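Local coordinates for Sn-glycerol-3-phosphate ABC transporter substrate-binding protein UspB (Mycobacterium tuberculosis, PDB 4MFI) that binds glycerophosphocholine as the substrate-binding subunit of an ABC transporter and probably delivers it to the membrane components for uptake, at residues S134-Y139 against T304-G308; P149-T154 against Y345-R349; Q211-W215 against R379-R385. One frame throughout, in Å; residues are numbered along the deposited sequence.

Contact 1: residues S134-Y139 against T304-G308; sequences SLLADY and TGGAG
Thr304 and Asp138 meet because each side chain takes a fitting first torsion. In Thr304, OG1 sits between the backbone N and the carbonyl carbon (chi1 61°). This sends the hydroxyl to the carboxylate and puts CG2 anti to the carbonyl carbon, facing Ser134 and Leu135. In Asp138, CG stands beside its own backbone N (chi1 -74°), and the acid leans toward Thr304 from the opposite direction. Thr304 OG1 donates to Asp138 OD2 over 2.8 Å. The hydroxyl meets the syn side of the oxygen, 27° out of the carboxylate plane. Arg152 NH2 forms a salt bridge to the same OD2, so that oxygen is gripped twice. The arginine probably stabilises the charged form of the acid.

Thr304 CG2 packs against Leu135 CD2 at 3.7 Å, and the two side chains cross obliquely. Ser134 OG lies beside the methyl, 3.6 Å from Thr304 CG2, but its polar partner is Thr378 OG1.

Tyr139 meets the far end of 304-308. Tyr139 CZ comes to 3.8 Å from Gly308 CA, an approach helped by the lack of a side chain there. Asp138 CB lies over one face of the ring. The hydroxyl does not bond to Gly308 N. Instead Tyr139 OH hydrogen-bonds a water at 2.7 Å, and the water donates to Gly306 O at 2.8 Å.

Trp105 meets the Tyr139 ring edge-to-face. The contact thus sets the end of helix 133-137 against the chain entering strand 307-310. That chain turns a corner at Gly306. In this solute-binding protein fold of the PBP clan, strand 307-310 lies between strands 97-101 and 144-160, antiparallel to both, and Tyr139 also pairs with Tyr146 of strand 144-160.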
# COMPACT_ATOMS: atom_id res chain seq x y z
N SER A 134 6.89 9.81 -1.22
CA SER A 134 5.65 9.23 -1.74
C SER A 134 4.66 8.96 -0.62
O SER A 134 3.46 9.11 -0.81
CB SER A 134 5.92 7.94 -2.53
OG SER A 134 6.41 6.92 -1.67
N LEU A 135 5.16 8.56 0.55
CA LEU A 135 4.28 8.16 1.64
C LEU A 135 3.49 9.33 2.20
O LEU A 135 2.34 9.17 2.62
CB LEU A 135 5.05 7.44 2.76
CG LEU A 135 5.72 6.12 2.36
CD1 LEU A 135 6.40 5.48 3.57
CD2 LEU A 135 4.73 5.16 1.72
N LEU A 136 4.08 10.52 2.22
CA LEU A 136 3.35 11.71 2.62
C LEU A 136 2.48 12.24 1.47
O LEU A 136 1.34 12.68 1.70
CB LEU A 136 4.31 12.79 3.12
CG LEU A 136 3.62 14.06 3.65
CD1 LEU A 136 2.68 13.73 4.80
CD2 LEU A 136 4.65 15.07 4.08
N ALA A 137 3.00 12.18 0.25
CA ALA A 137 2.26 12.62 -0.94
C ALA A 137 0.99 11.79 -1.17
O ALA A 137 0.06 12.26 -1.83
CB ALA A 137 3.15 12.58 -2.17
N ASP A 138 0.97 10.57 -0.65
CA ASP A 138 -0.20 9.70 -0.75
C ASP A 138 -1.46 10.36 -0.20
O ASP A 138 -2.58 10.00 -0.61
CB ASP A 138 0.02 8.41 0.04
CG ASP A 138 0.97 7.44 -0.64
OD1 ASP A 138 1.03 7.39 -1.89
OD2 ASP A 138 1.65 6.70 0.10
N TYR A 139 -1.31 11.30 0.73
CA TYR A 139 -2.46 11.92 1.39
C TYR A 139 -2.70 13.35 0.96
O TYR A 139 -3.43 14.10 1.61
CB TYR A 139 -2.33 11.85 2.92
CG TYR A 139 -2.01 10.45 3.38
CD1 TYR A 139 -2.98 9.45 3.35
CD2 TYR A 139 -0.74 10.12 3.83
CE1 TYR A 139 -2.69 8.16 3.76
CE2 TYR A 139 -0.44 8.84 4.24
CZ TYR A 139 -1.41 7.86 4.20
OH TYR A 139 -1.09 6.58 4.62
N THR A 304 2.67 2.43 -3.46
CA THR A 304 2.68 2.19 -2.02
C THR A 304 1.30 1.71 -1.60
O THR A 304 0.36 1.71 -2.41
CB THR A 304 3.02 3.47 -1.28
OG1 THR A 304 2.01 4.43 -1.58
CG2 THR A 304 4.38 4.00 -1.73
N GLY A 305 1.16 1.31 -0.35
CA GLY A 305 -0.10 0.80 0.16
C GLY A 305 -0.16 0.94 1.67
O GLY A 305 0.80 1.37 2.31
N GLY A 306 -1.30 0.57 2.24
CA GLY A 306 -1.46 0.61 3.69
C GLY A 306 -2.30 1.78 4.18
O GLY A 306 -3.18 2.26 3.46
N ALA A 307 -2.01 2.25 5.39
CA ALA A 307 -2.89 3.20 6.07
C ALA A 307 -2.16 4.31 6.80
O ALA A 307 -1.00 4.15 7.21
CB ALA A 307 -3.79 2.45 7.05
N GLY A 308 -2.85 5.43 6.97
CA GLY A 308 -2.32 6.60 7.64
C GLY A 308 -3.21 7.06 8.78
O GLY A 308 -4.32 6.56 8.97
O HOH W 1 -2.68 5.01 3.13

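Contact 2: residues P149-T154 against Y345-R349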
# COMPACT_ATOMS: atom_id res chain seq x y z
N PRO A 149 1.49 9.11 7.04
CA PRO A 149 1.70 7.66 6.87
C PRO A 149 2.05 6.96 8.18
O PRO A 149 2.79 7.53 8.99
CB PRO A 149 2.88 7.59 5.90
CG PRO A 149 3.61 8.89 6.10
CD PRO A 149 2.51 9.90 6.33
N TYR A 150 1.54 5.75 8.38
CA TYR A 150 1.70 5.05 9.65
C TYR A 150 2.07 3.58 9.44
O TYR A 150 3.14 3.13 9.87
CB TYR A 150 0.40 5.16 10.44
CG TYR A 150 0.34 4.43 11.77
CD1 TYR A 150 1.07 4.88 12.87
CD2 TYR A 150 -0.49 3.33 11.93
CE1 TYR A 150 0.98 4.23 14.10
CE2 TYR A 150 -0.59 2.67 13.16
CZ TYR A 150 0.15 3.12 14.23
OH TYR A 150 0.05 2.48 15.45
N ALA A 151 1.19 2.82 8.78
CA ALA A 151 1.42 1.40 8.53
C ALA A 151 1.46 1.19 7.03
O ALA A 151 0.43 0.93 6.40
CB ALA A 151 0.30 0.56 9.16
N ARG A 152 2.64 1.33 6.45
CA ARG A 152 2.79 1.40 5.00
C ARG A 152 3.56 0.21 4.43
O ARG A 152 4.45 -0.33 5.08
CB ARG A 152 3.47 2.72 4.59
CG ARG A 152 2.82 3.98 5.22
CD ARG A 152 1.30 4.09 4.97
NE ARG A 152 1.03 3.81 3.57
CZ ARG A 152 1.08 4.70 2.58
NH1 ARG A 152 1.26 6.00 2.84
NH2 ARG A 152 0.92 4.29 1.34
N SER A 153 3.20 -0.17 3.21
CA SER A 153 3.78 -1.32 2.53
C SER A 153 3.97 -0.96 1.06
O SER A 153 3.49 0.08 0.60
CB SER A 153 2.80 -2.48 2.60
OG SER A 153 1.58 -2.09 1.99
N THR A 154 4.68 -1.82 0.33
CA THR A 154 4.72 -1.75 -1.12
C THR A 154 4.70 -3.17 -1.67
O THR A 154 4.91 -4.13 -0.92
CB THR A 154 6.02 -1.09 -1.67
OG1 THR A 154 7.11 -2.00 -1.52
CG2 THR A 154 6.33 0.22 -0.97
N TYR A 345 5.81 -3.48 8.71
CA TYR A 345 5.54 -2.28 7.92
C TYR A 345 6.84 -1.51 7.73
O TYR A 345 7.83 -1.79 8.41
CB TYR A 345 4.44 -1.42 8.57
CG TYR A 345 3.10 -2.10 8.48
CD1 TYR A 345 2.44 -2.22 7.26
CD2 TYR A 345 2.50 -2.66 9.60
CE1 TYR A 345 1.23 -2.86 7.16
CE2 TYR A 345 1.28 -3.30 9.51
CZ TYR A 345 0.65 -3.41 8.29
OH TYR A 345 -0.56 -4.05 8.19
N LEU A 346 6.84 -0.57 6.80
CA LEU A 346 8.07 0.12 6.42
C LEU A 346 8.24 1.43 7.20
O LEU A 346 7.25 2.13 7.45
CB LEU A 346 8.05 0.39 4.91
CG LEU A 346 7.86 -0.87 4.06
CD1 LEU A 346 7.77 -0.53 2.58
CD2 LEU A 346 8.98 -1.86 4.32
N PRO A 347 9.48 1.78 7.57
CA PRO A 347 9.69 3.07 8.25
C PRO A 347 9.24 4.22 7.36
O PRO A 347 9.56 4.23 6.16
CB PRO A 347 11.21 3.11 8.47
CG PRO A 347 11.66 1.68 8.37
CD PRO A 347 10.73 1.03 7.39
N VAL A 348 8.51 5.18 7.92
CA VAL A 348 7.92 6.24 7.11
C VAL A 348 8.77 7.51 7.06
O VAL A 348 8.40 8.48 6.38
CB VAL A 348 6.48 6.58 7.57
CG1 VAL A 348 5.63 5.31 7.65
CG2 VAL A 348 6.49 7.31 8.92
N ARG A 349 9.91 7.50 7.76
CA ARG A 349 10.81 8.64 7.81
C ARG A 349 12.11 8.32 7.11
O ARG A 349 12.68 7.24 7.33
CB ARG A 349 11.11 9.03 9.27
CG ARG A 349 9.90 9.49 10.06
CD ARG A 349 9.43 10.87 9.61
NE ARG A 349 10.39 11.88 10.04
CZ ARG A 349 10.21 12.70 11.07
NH1 ARG A 349 9.08 12.66 11.78
NH2 ARG A 349 11.16 13.56 11.39
O HOH W 2 4.75 1.89 8.09
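The Tyr345 ring carries Ala151 on one face and Arg152 O at its edge, in the ring plane. Ala151 CB stands 3.8 Å from the ring centroid and only 4° off the normal, a well-centred CH-pi contact. Phe339 and Pro46 also touch this tyrosine. Arg152 O is 3.5 Å from Tyr345 CD1. Arg152 O also accepts from Leu346 N at 3.0 Å, with a fairly straight N-H angle of 161°. Tyr150 and Ala151 both face Ala307, which makes a classic beta bulge in strand 144-160. At the bulge a water is held by three backbone atoms. It donates to Tyr150 O and Leu346 O and accepts from Arg152 N, so it ties the strand to the loop after helix 333-343. Farther along, Val348 CB packs on Pro149 CG at 4.0 Å. Val348 CG1, placed beside the backbone N (chi1 -52°), reaches Arg152 CG at 3.9 Å, the two side chains crossing at about a right angle. Pro149 O is buried here without a polar partner. Arg152 then bends at chi2 and chi3 and carries its guanidinium away from the loop, where NE bonds to Gly305 O. Leu346 CD1 rests on Thr154 CG2 at 3.9 Å.

Contact 3: residues Q211-W215 against R379-R385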
# COMPACT_ATOMS: atom_id res chain seq x y z
N GLN A 211 -0.63 -2.49 -10.84
CA GLN A 211 -0.40 -1.08 -11.06
C GLN A 211 1.03 -0.81 -11.51
O GLN A 211 1.28 0.02 -12.38
CB GLN A 211 -0.67 -0.33 -9.76
CG GLN A 211 -1.65 0.78 -9.92
CD GLN A 211 -1.99 1.50 -8.64
OE1 GLN A 211 -2.44 2.64 -8.68
NE2 GLN A 211 -1.81 0.84 -7.48
N GLY A 212 1.97 -1.55 -10.92
CA GLY A 212 3.37 -1.40 -11.24
C GLY A 212 3.71 -1.75 -12.68
O GLY A 212 4.24 -0.90 -13.41
N PRO A 213 3.44 -2.99 -13.11
CA PRO A 213 3.72 -3.32 -14.50
C PRO A 213 2.97 -2.44 -15.48
O PRO A 213 3.53 -2.09 -16.51
CB PRO A 213 3.29 -4.80 -14.63
CG PRO A 213 2.62 -5.14 -13.36
CD PRO A 213 3.14 -4.20 -12.32
N ASN A 214 1.74 -2.06 -15.15
CA ASN A 214 1.00 -1.14 -16.01
C ASN A 214 1.81 0.15 -16.21
O ASN A 214 2.09 0.55 -17.35
CB ASN A 214 -0.37 -0.87 -15.38
CG ASN A 214 -1.36 -0.25 -16.33
OD1 ASN A 214 -1.23 -0.34 -17.56
ND2 ASN A 214 -2.38 0.38 -15.77
N TRP A 215 2.21 0.79 -15.12
CA TRP A 215 3.05 1.99 -15.19
C TRP A 215 4.36 1.74 -15.95
O TRP A 215 4.81 2.60 -16.72
CB TRP A 215 3.38 2.48 -13.79
CG TRP A 215 2.24 3.08 -13.03
CD1 TRP A 215 1.11 3.68 -13.54
CD2 TRP A 215 2.12 3.16 -11.61
NE1 TRP A 215 0.31 4.12 -12.51
CE2 TRP A 215 0.91 3.82 -11.32
CE3 TRP A 215 2.93 2.73 -10.55
CZ2 TRP A 215 0.49 4.05 -10.01
CZ3 TRP A 215 2.52 2.97 -9.25
CH2 TRP A 215 1.31 3.63 -9.00
N ARG A 379 5.63 5.46 -6.44
CA ARG A 379 4.76 6.43 -7.11
C ARG A 379 3.40 6.36 -6.42
O ARG A 379 2.96 5.27 -6.03
CB ARG A 379 4.65 6.04 -8.60
CG ARG A 379 3.57 6.74 -9.44
CD ARG A 379 3.73 6.43 -10.94
NE ARG A 379 2.56 6.83 -11.73
CZ ARG A 379 2.48 6.78 -13.05
NH1 ARG A 379 3.51 6.37 -13.79
NH2 ARG A 379 1.35 7.15 -13.65
N THR A 380 2.75 7.51 -6.25
CA THR A 380 1.39 7.54 -5.70
C THR A 380 0.42 6.83 -6.64
O THR A 380 0.62 6.77 -7.86
CB THR A 380 0.91 8.97 -5.39
OG1 THR A 380 0.99 9.75 -6.59
CG2 THR A 380 1.79 9.62 -4.31
N GLN A 381 -0.64 6.27 -6.06
CA GLN A 381 -1.54 5.41 -6.82
C GLN A 381 -2.48 6.16 -7.76
O GLN A 381 -2.77 7.34 -7.56
CB GLN A 381 -2.36 4.56 -5.87
CG GLN A 381 -1.54 3.60 -5.03
CD GLN A 381 -2.42 2.61 -4.31
OE1 GLN A 381 -3.07 1.77 -4.94
NE2 GLN A 381 -2.48 2.73 -2.98
N ASP A 382 -2.95 5.46 -8.78
CA ASP A 382 -3.91 6.05 -9.72
C ASP A 382 -5.22 6.40 -9.01
O ASP A 382 -5.71 5.64 -8.18
CB ASP A 382 -4.20 5.08 -10.87
CG ASP A 382 -3.00 4.86 -11.77
OD1 ASP A 382 -2.05 5.68 -11.78
OD2 ASP A 382 -3.05 3.86 -12.51
N TYR A 383 -5.78 7.56 -9.35
CA TYR A 383 -7.03 8.01 -8.71
C TYR A 383 -8.14 6.98 -8.91
O TYR A 383 -8.98 6.79 -8.03
CB TYR A 383 -7.50 9.35 -9.29
CG TYR A 383 -6.70 10.59 -8.94
CD1 TYR A 383 -5.40 10.53 -8.44
CD2 TYR A 383 -7.25 11.85 -9.15
CE1 TYR A 383 -4.68 11.69 -8.14
CE2 TYR A 383 -6.56 13.00 -8.86
CZ TYR A 383 -5.27 12.93 -8.36
OH TYR A 383 -4.60 14.11 -8.09
N ALA A 384 -8.14 6.30 -10.06
CA ALA A 384 -9.19 5.32 -10.33
C ALA A 384 -9.20 4.16 -9.33
O ALA A 384 -10.25 3.54 -9.11
CB ALA A 384 -9.10 4.80 -11.76
N ARG A 385 -8.05 3.87 -8.72
CA ARG A 385 -8.00 2.83 -7.69
C ARG A 385 -8.34 3.36 -6.30
O ARG A 385 -9.10 2.73 -5.56
CB ARG A 385 -6.64 2.10 -7.67
CG ARG A 385 -6.66 0.94 -6.68
CD ARG A 385 -5.35 0.12 -6.60
NE ARG A 385 -5.62 -0.97 -5.66
CZ ARG A 385 -5.57 -0.83 -4.34
NH1 ARG A 385 -5.15 0.31 -3.81
NH2 ARG A 385 -5.93 -1.83 -3.55
O HOH W 3 -1.59 1.56 -13.19
O HOH W 4 4.00 5.22 -16.63
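Arg379 lies stretched over the Trp215 indole. Its chain is extended from CG to NE, with CG turned away from the backbone N (chi1 168°), and this lays the side chain along the ring. The guanidinium is nearly parallel to the indole, and Arg379 CZ is 3.5 Å from the centroid of the Trp215 five-membered ring. Arg379 CD makes a CH-pi contact, 3.7 Å from the centroid of the Trp215 six-membered ring. Gln211 O lies toward the rim of the opposite face. Trp215 NE1 donates to Asp382 OD1 at 2.9 Å, in the ring plane, which helps to fix the rotation of the indole. Asp382 OD2 accepts from Tyr221 N. Gln211 has an unusual chi1 of -126°, with CG almost eclipsing the CA hydrogen, and beyond CG it runs straight to the loop. Gln211 OE1 accepts from Asp382 N at 2.9 Å, nearly along the C=O axis. Gln211 NE2 donates to Gln381 OE1 at 3.0 Å, and Arg385 NH1 also donates to that OE1. Asp102 OD2 receives Gln381 NE2 and Arg385 NH1. At the N-terminus of helix 383-386, the glutamine amide anchors the incoming loop, and beside it Arg379 and Trp215 form a parallel cation-pi stack.

Contacts 1 and 2 are core contacts of the same sheet, through strands 307-310 and 144-160. Arg152 joins them by its side chain, and a backbone bond from Gly305 N to Ser153 O pairs their chains. Both use a bridging water, but contact 1 has an acid-hydroxyl bond and contact 2 rests on apolar and backbone contacts. Contact 3 joins helix 211-216 to the loop that leads into helix 383-386. It lies farther from the chain centre, is mostly buried, with Arg379 and Thr380 partly exposed, and relies on polar and cation-pi bonding. It touches contact 1 where Thr380 CG2 packs on Asp138. It does not touch contact 2, the nearest atoms being about 6 Å apart.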